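PDB 7PBG: FAD-binding oxidoreductase from Gulosibacter chungangensis, which oxidises 4-alkylphenols such as 4-ethylphenol with a covalently bound FAD, probably dehydrogenating the ethyl group to give 4-vinylphenol. Local coordinates for residues A275-N280 with N369-L374; I319-C324 with S365-A370; G326-I331 with T352-P357. All coordinates share one frame; numbering follows the deposited sequence.

Contact 1 (A275-N280 with N369-L374)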
# COMPACT_ATOMS: atom_id res chain seq x y z
N ALA A 275 -0.06 15.65 -7.30
CA ALA A 275 -1.32 15.68 -8.07
C ALA A 275 -1.93 17.08 -7.92
O ALA A 275 -2.13 17.54 -6.80
CB ALA A 275 -2.23 14.61 -7.55
N PRO A 276 -2.06 17.86 -9.01
CA PRO A 276 -2.67 19.16 -8.87
C PRO A 276 -4.18 19.03 -8.65
O PRO A 276 -4.74 17.98 -8.92
CB PRO A 276 -2.27 19.89 -10.16
CG PRO A 276 -2.11 18.77 -11.17
CD PRO A 276 -1.61 17.58 -10.39
N ILE A 277 -4.78 20.10 -8.17
CA ILE A 277 -6.25 20.20 -8.05
C ILE A 277 -6.78 21.05 -9.22
O ILE A 277 -6.10 21.94 -9.71
CB ILE A 277 -6.68 20.75 -6.68
CG1 ILE A 277 -6.13 22.14 -6.42
CG2 ILE A 277 -6.25 19.78 -5.58
CD1 ILE A 277 -6.70 22.83 -5.18
N VAL A 278 -8.01 20.80 -9.57
CA VAL A 278 -8.70 21.58 -10.63
C VAL A 278 -10.03 21.99 -10.02
O VAL A 278 -10.90 21.09 -9.86
CB VAL A 278 -8.89 20.79 -11.93
CG1 VAL A 278 -9.43 21.73 -13.01
CG2 VAL A 278 -7.61 20.11 -12.39
N ARG A 279 -10.14 23.23 -9.55
CA ARG A 279 -11.42 23.61 -8.90
C ARG A 279 -12.20 24.59 -9.76
O ARG A 279 -11.62 25.37 -10.55
CB ARG A 279 -11.23 24.16 -7.49
CG ARG A 279 -10.21 25.25 -7.35
CD ARG A 279 -10.30 25.70 -5.89
NE ARG A 279 -10.20 24.71 -4.82
CZ ARG A 279 -10.12 25.04 -3.51
NH1 ARG A 279 -10.18 26.32 -3.14
NH2 ARG A 279 -10.03 24.11 -2.58
N ASN A 280 -13.50 24.60 -9.52
CA ASN A 280 -14.37 25.58 -10.19
C ASN A 280 -14.30 26.91 -9.43
O ASN A 280 -13.88 26.96 -8.27
CB ASN A 280 -15.77 25.06 -10.39
CG ASN A 280 -16.62 24.88 -9.15
OD1 ASN A 280 -16.13 24.83 -8.03
ND2 ASN A 280 -17.91 24.73 -9.39
N ASN A 369 -1.85 31.52 -2.12
CA ASN A 369 -1.04 31.38 -0.90
C ASN A 369 -1.56 30.22 -0.03
O ASN A 369 -0.75 29.50 0.48
CB ASN A 369 -0.99 32.69 -0.13
CG ASN A 369 -0.09 32.57 1.09
OD1 ASN A 369 1.12 32.40 0.96
ND2 ASN A 369 -0.69 32.49 2.27
N ALA A 370 -2.88 30.06 0.09
CA ALA A 370 -3.48 29.00 0.90
C ALA A 370 -3.06 27.63 0.33
O ALA A 370 -2.70 26.71 1.12
CB ALA A 370 -4.97 29.19 0.90
N ARG A 371 -3.05 27.48 -0.99
CA ARG A 371 -2.65 26.20 -1.60
C ARG A 371 -1.15 26.00 -1.48
O ARG A 371 -0.70 24.85 -1.25
CB ARG A 371 -3.10 26.12 -3.06
CG ARG A 371 -4.59 26.30 -3.26
CD ARG A 371 -5.47 25.53 -2.31
NE ARG A 371 -5.26 24.08 -2.30
CZ ARG A 371 -6.07 23.22 -1.69
NH1 ARG A 371 -5.86 21.92 -1.79
NH2 ARG A 371 -7.12 23.68 -1.02
N HIS A 372 -0.37 27.06 -1.71
CA HIS A 372 1.08 27.00 -1.56
C HIS A 372 1.41 26.48 -0.16
O HIS A 372 2.33 25.68 -0.02
CB HIS A 372 1.67 28.36 -1.84
CG HIS A 372 3.14 28.40 -1.62
ND1 HIS A 372 3.99 27.69 -2.40
CD2 HIS A 372 3.89 29.09 -0.73
CE1 HIS A 372 5.23 27.95 -2.02
NE2 HIS A 372 5.20 28.80 -0.98
N GLU A 373 0.70 26.96 0.85
CA GLU A 373 0.91 26.51 2.23
C GLU A 373 0.65 25.00 2.31
O GLU A 373 1.57 24.23 2.75
CB GLU A 373 0.05 27.32 3.18
CG GLU A 373 0.68 28.63 3.56
CD GLU A 373 -0.14 29.44 4.54
OE1 GLU A 373 -1.31 29.06 4.80
OE2 GLU A 373 0.36 30.52 4.96
N LEU A 374 -0.53 24.56 1.87
CA LEU A 374 -0.86 23.11 2.02
C LEU A 374 0.19 22.29 1.27
O LEU A 374 0.58 21.23 1.77
CB LEU A 374 -2.26 22.81 1.47
CG LEU A 374 -3.40 23.48 2.22
CD1 LEU A 374 -4.71 23.09 1.62
CD2 LEU A 374 -3.40 23.17 3.72
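Across 275-280 and 369-374 the backbones come nearest at Ile277 and Arg371, whose CA atoms are 9.5 Å apart. Here a helix packs on the eight-stranded antiparallel sheet: 277-280 is a strand of that sheet, and 369-374 is helical and lies in the range of the FAD-linked oxidase C-terminal family. At this separation only side chains meet, and no hydrogen bond joins the two segments. Arg371 bends twice, at chi2 (-46°) and chi3 (-57°), which turns its guanidinium to meet Ile277. The CD1 methyl of Ile277 lies over one face of that group, 3.5 Å from Arg371 NE and nearer the rim than the centre. Leu374 places its CD1 over the centre of the opposite face, 3.5 Å above the guanidinium plane of Arg371. The flat group is thus held between two methyls. Arg279 comes from the strand with its guanidinium plane turned 59° from that of Arg371. Both charges have acidic mates: Arg279 pairs with Asp284, and Arg371 with Glu152, a residue that binds FAD. These carboxylates probably offset the closeness of the two cations. Arg371 is therefore a second-shell residue that may help to position Glu152 beside the cofactor. The two arginines meet through their NH2 atoms: Arg279 NH2 lies 3.3 Å from Arg371 NH2, two donors with no bond between them.

Contact 2 (I319-C324 with S365-A370); sequences IVYGTC and SELLNA
Tyr321 projects from strand 318-326 toward helix 363-375 and meets Leu367 and Leu368 there. This is alpha/beta packing, with a helix laid on one face of an antiparallel sheet. Between 319-324 and 365-370 the nearest CA atoms are those of Tyr321 and Leu368, 7.3 Å apart. The helix backbone comes up to the ring obliquely, with Leu368 CA 3.8 Å from Tyr321 CE1. With chi1 at 172°, Leu368 swings its CG away from the backbone N and carries its CD1 methyl to the ring edge, in the ring plane, 3.9 Å from Tyr321 CD1. One ring face is covered from within the strand: Ile319 CG2 sits 3.2 Å above the Tyr321 ring plane, offset toward the rim. The ring is therefore hemmed in at an edge by the helix and over a face by its own strand, which should limit its rotation. All three residues that touch across the contact are buried. The buried hydroxyl is satisfied outside the two segments by a hydrogen bond with Asp284 OD2, on helix 281-288. Leu367 also packs on Asp284 and on Val288 of that helix. At the far end of the ring, Tyr321 OH rests against the first methylene of Leu367, 3.5 Å from its CB.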
# COMPACT_ATOMS: atom_id res chain seq x y z
N ILE A 319 -9.58 26.67 -12.07
CA ILE A 319 -8.23 27.02 -11.61
C ILE A 319 -7.50 25.71 -11.32
O ILE A 319 -8.03 24.85 -10.57
CB ILE A 319 -8.29 27.93 -10.37
CG1 ILE A 319 -9.30 29.08 -10.51
CG2 ILE A 319 -6.90 28.40 -10.02
CD1 ILE A 319 -10.67 28.78 -10.00
N VAL A 320 -6.32 25.58 -11.87
CA VAL A 320 -5.34 24.52 -11.51
C VAL A 320 -4.38 25.11 -10.49
O VAL A 320 -3.83 26.15 -10.76
CB VAL A 320 -4.61 23.96 -12.73
CG1 VAL A 320 -3.50 23.00 -12.34
CG2 VAL A 320 -5.62 23.33 -13.69
N TYR A 321 -4.21 24.42 -9.37
CA TYR A 321 -3.13 24.71 -8.42
C TYR A 321 -2.20 23.52 -8.34
O TYR A 321 -2.66 22.38 -8.19
CB TYR A 321 -3.71 25.00 -7.04
CG TYR A 321 -4.53 26.26 -6.96
CD1 TYR A 321 -3.92 27.51 -6.90
CD2 TYR A 321 -5.91 26.21 -6.94
CE1 TYR A 321 -4.67 28.66 -6.81
CE2 TYR A 321 -6.67 27.36 -6.91
CZ TYR A 321 -6.05 28.59 -6.81
OH TYR A 321 -6.84 29.69 -6.74
N GLY A 322 -0.90 23.78 -8.39
CA GLY A 322 0.16 22.80 -8.22
C GLY A 322 1.41 23.39 -7.57
O GLY A 322 1.48 24.62 -7.36
N THR A 323 2.38 22.53 -7.35
CA THR A 323 3.68 22.87 -6.74
C THR A 323 4.78 21.98 -7.30
O THR A 323 4.57 20.80 -7.60
CB THR A 323 3.60 22.81 -5.21
OG1 THR A 323 2.52 23.62 -4.76
CG2 THR A 323 4.91 23.22 -4.56
N CYS A 324 5.93 22.58 -7.55
CA CYS A 324 7.17 21.92 -7.95
C CYS A 324 8.15 21.95 -6.77
O CYS A 324 8.16 22.94 -5.93
CB CYS A 324 7.74 22.61 -9.17
SG CYS A 324 6.79 22.21 -10.66
N SER A 365 -4.34 36.20 -4.83
CA SER A 365 -3.04 35.92 -4.17
C SER A 365 -3.26 35.15 -2.86
O SER A 365 -2.45 34.30 -2.51
CB SER A 365 -2.21 37.14 -3.99
OG SER A 365 -2.62 37.88 -2.85
N GLU A 366 -4.39 35.38 -2.20
CA GLU A 366 -4.73 34.71 -0.94
C GLU A 366 -5.03 33.26 -1.26
O GLU A 366 -4.61 32.34 -0.51
CB GLU A 366 -5.91 35.44 -0.33
CG GLU A 366 -6.32 34.96 1.05
CD GLU A 366 -7.64 35.53 1.52
OE1 GLU A 366 -8.00 36.67 1.00
OE2 GLU A 366 -8.37 34.83 2.36
N LEU A 367 -5.76 33.05 -2.35
CA LEU A 367 -6.13 31.67 -2.76
C LEU A 367 -4.90 30.88 -3.13
O LEU A 367 -4.71 29.75 -2.63
CB LEU A 367 -7.11 31.76 -3.91
CG LEU A 367 -8.51 32.20 -3.53
CD1 LEU A 367 -9.29 32.59 -4.78
CD2 LEU A 367 -9.24 31.11 -2.74
N LEU A 368 -3.98 31.48 -3.88
CA LEU A 368 -2.77 30.74 -4.25
C LEU A 368 -1.95 30.50 -2.98
O LEU A 368 -1.30 29.46 -2.84
CB LEU A 368 -1.99 31.54 -5.31
CG LEU A 368 -0.62 31.00 -5.66
CD1 LEU A 368 -0.67 29.56 -6.16
CD2 LEU A 368 0.01 31.88 -6.70
N ASN A 369 -1.85 31.52 -2.12
CA ASN A 369 -1.04 31.38 -0.90
C ASN A 369 -1.56 30.22 -0.03
O ASN A 369 -0.75 29.50 0.48
CB ASN A 369 -0.99 32.69 -0.13
CG ASN A 369 -0.09 32.57 1.09
OD1 ASN A 369 1.12 32.40 0.96
ND2 ASN A 369 -0.69 32.49 2.27
N ALA A 370 -2.88 30.06 0.09
CA ALA A 370 -3.48 29.00 0.90
C ALA A 370 -3.06 27.63 0.33
O ALA A 370 -2.70 26.71 1.12
CB ALA A 370 -4.97 29.19 0.90

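Contact 3 (G326-I331 with T352-P357); sequences GPRWQI and TNETLP
Arg328 turns at chi2 (59°) and is extended at chi3, while Glu354 is extended beyond CG, and the two chains meet from opposite directions. Arg328 lies in the first turn of helix 328-342. Glu354 lies in the loop after strand 349-352. The result is an end-on, bidentate salt bridge. Arg328 NH1 donates to Glu354 OE2 at 2.9 Å, in a nearly straight bond of 174°. Arg328 NH2 donates to Glu354 OE1, also at 2.9 Å, and uses the syn lone pair of that oxygen. The guanidinium and carboxylate planes are 23° apart, nearly coplanar. The loop is held by an ST motif in which Thr352 OG1 accepts from Thr355 N at 3.2 Å. Arg328 also forms salt bridges with Asp332, through NE, and with Glu241, through NH1. A leucine in place of Arg328 would probably leave Glu354, Asp332 and Glu241 without their shared cation and set the Glu354 carboxylate free to turn. The next residue, Trp329, packs on Trp329 of the second subunit and makes a cation-pi contact with its Lys333, so this helix start takes part in the contact between subunits. Three carboxylates share one guanidinium, which probably balances their charges and ties the helix start to the loop.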
# COMPACT_ATOMS: atom_id res chain seq x y z
N GLY A 326 12.20 20.84 -5.38
CA GLY A 326 13.58 20.38 -5.60
C GLY A 326 14.53 21.56 -5.65
O GLY A 326 14.15 22.66 -5.31
N PRO A 327 15.74 21.33 -6.17
CA PRO A 327 16.63 22.43 -6.45
C PRO A 327 16.03 23.28 -7.57
O PRO A 327 15.28 22.76 -8.42
CB PRO A 327 17.93 21.76 -6.91
CG PRO A 327 17.51 20.41 -7.40
CD PRO A 327 16.20 20.04 -6.71
N ARG A 328 16.40 24.55 -7.60
CA ARG A 328 15.85 25.50 -8.58
C ARG A 328 16.07 25.04 -10.02
O ARG A 328 15.17 25.29 -10.86
CB ARG A 328 16.38 26.91 -8.35
CG ARG A 328 15.54 28.00 -9.00
CD ARG A 328 14.09 28.05 -8.54
NE ARG A 328 13.32 29.03 -9.29
CZ ARG A 328 12.52 29.98 -8.78
NH1 ARG A 328 12.29 30.07 -7.47
NH2 ARG A 328 11.90 30.80 -9.62
N TRP A 329 17.20 24.39 -10.35
CA TRP A 329 17.45 23.94 -11.75
C TRP A 329 16.35 23.00 -12.20
O TRP A 329 15.98 23.04 -13.38
CB TRP A 329 18.84 23.32 -11.97
CG TRP A 329 19.22 22.23 -11.02
CD1 TRP A 329 20.00 22.32 -9.90
CD2 TRP A 329 18.91 20.84 -11.17
NE1 TRP A 329 20.11 21.10 -9.30
CE2 TRP A 329 19.49 20.17 -10.07
CE3 TRP A 329 18.22 20.10 -12.14
CZ2 TRP A 329 19.31 18.81 -9.87
CZ3 TRP A 329 18.08 18.75 -11.95
CH2 TRP A 329 18.61 18.12 -10.83
N GLN A 330 15.86 22.17 -11.29
CA GLN A 330 14.80 21.19 -11.58
C GLN A 330 13.44 21.89 -11.62
O GLN A 330 12.65 21.69 -12.57
CB GLN A 330 14.80 20.12 -10.49
CG GLN A 330 13.71 19.08 -10.71
CD GLN A 330 13.76 18.00 -9.66
OE1 GLN A 330 14.20 18.21 -8.53
NE2 GLN A 330 13.32 16.82 -10.06
N ILE A 331 13.13 22.69 -10.60
CA ILE A 331 11.87 23.48 -10.59
C ILE A 331 11.72 24.27 -11.87
O ILE A 331 10.63 24.25 -12.47
CB ILE A 331 11.78 24.38 -9.34
CG1 ILE A 331 11.62 23.55 -8.07
CG2 ILE A 331 10.67 25.40 -9.55
CD1 ILE A 331 11.75 24.35 -6.79
N THR A 352 2.88 32.13 -10.56
CA THR A 352 3.51 31.40 -9.45
C THR A 352 3.34 32.27 -8.21
O THR A 352 2.94 33.40 -8.34
CB THR A 352 4.99 31.13 -9.72
OG1 THR A 352 5.68 32.36 -9.59
CG2 THR A 352 5.28 30.55 -11.09
N ASN A 353 3.69 31.73 -7.06
CA ASN A 353 3.61 32.50 -5.80
C ASN A 353 4.66 33.58 -5.80
O ASN A 353 4.59 34.45 -4.89
CB ASN A 353 3.66 31.61 -4.56
CG ASN A 353 4.91 30.78 -4.48
OD1 ASN A 353 5.08 29.87 -5.28
ND2 ASN A 353 5.77 31.09 -3.52
N GLU A 354 5.63 33.54 -6.73
CA GLU A 354 6.57 34.67 -6.88
C GLU A 354 5.95 35.79 -7.73
O GLU A 354 6.20 36.93 -7.42
CB GLU A 354 7.92 34.25 -7.46
CG GLU A 354 8.68 33.34 -6.55
CD GLU A 354 9.94 32.71 -7.15
OE1 GLU A 354 10.04 32.60 -8.37
OE2 GLU A 354 10.74 32.23 -6.37
N THR A 355 5.25 35.49 -8.83
CA THR A 355 4.62 36.52 -9.70
C THR A 355 3.30 37.02 -9.10
O THR A 355 2.90 38.13 -9.42
CB THR A 355 4.46 36.02 -11.13
OG1 THR A 355 3.42 35.04 -11.14
CG2 THR A 355 5.74 35.48 -11.71
N LEU A 356 2.68 36.24 -8.24
CA LEU A 356 1.43 36.62 -7.57
C LEU A 356 1.66 36.36 -6.08
O LEU A 356 1.07 35.47 -5.47
CB LEU A 356 0.28 35.76 -8.09
CG LEU A 356 -1.09 36.15 -7.56
CD1 LEU A 356 -1.56 37.44 -8.20
CD2 LEU A 356 -2.06 35.02 -7.82
N PRO A 357 2.54 37.17 -5.45
CA PRO A 357 2.82 36.99 -4.02
C PRO A 357 1.62 37.45 -3.19
O PRO A 357 0.79 38.22 -3.68
CB PRO A 357 4.05 37.89 -3.79
CG PRO A 357 3.80 38.99 -4.77
CD PRO A 357 3.22 38.33 -6.01

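Overall arrangement
The contacts run outward from the flavin side to the protein surface. Contacts 1 and 2 have centres 5 Å apart and share helix 363-375, which packs on the neighbouring strands 277-280 and 318-326. Arg371 CG lies 3.7 Å from Tyr321 CG, and Asp284 serves both contacts as a polar partner. The side chain of Arg371 comes within about 6 Å of the bound FAD. In contact 2 the side chain of Leu367 is about 12 Å from the bound FAD. Contact 3, centred about 12 Å from the centre of contact 2, lies away from the annotated sites. Leu368 links the two, with Leu368 CD2 3.7 Å from Thr352 C. Helix 328-342 directly follows strand 318-326.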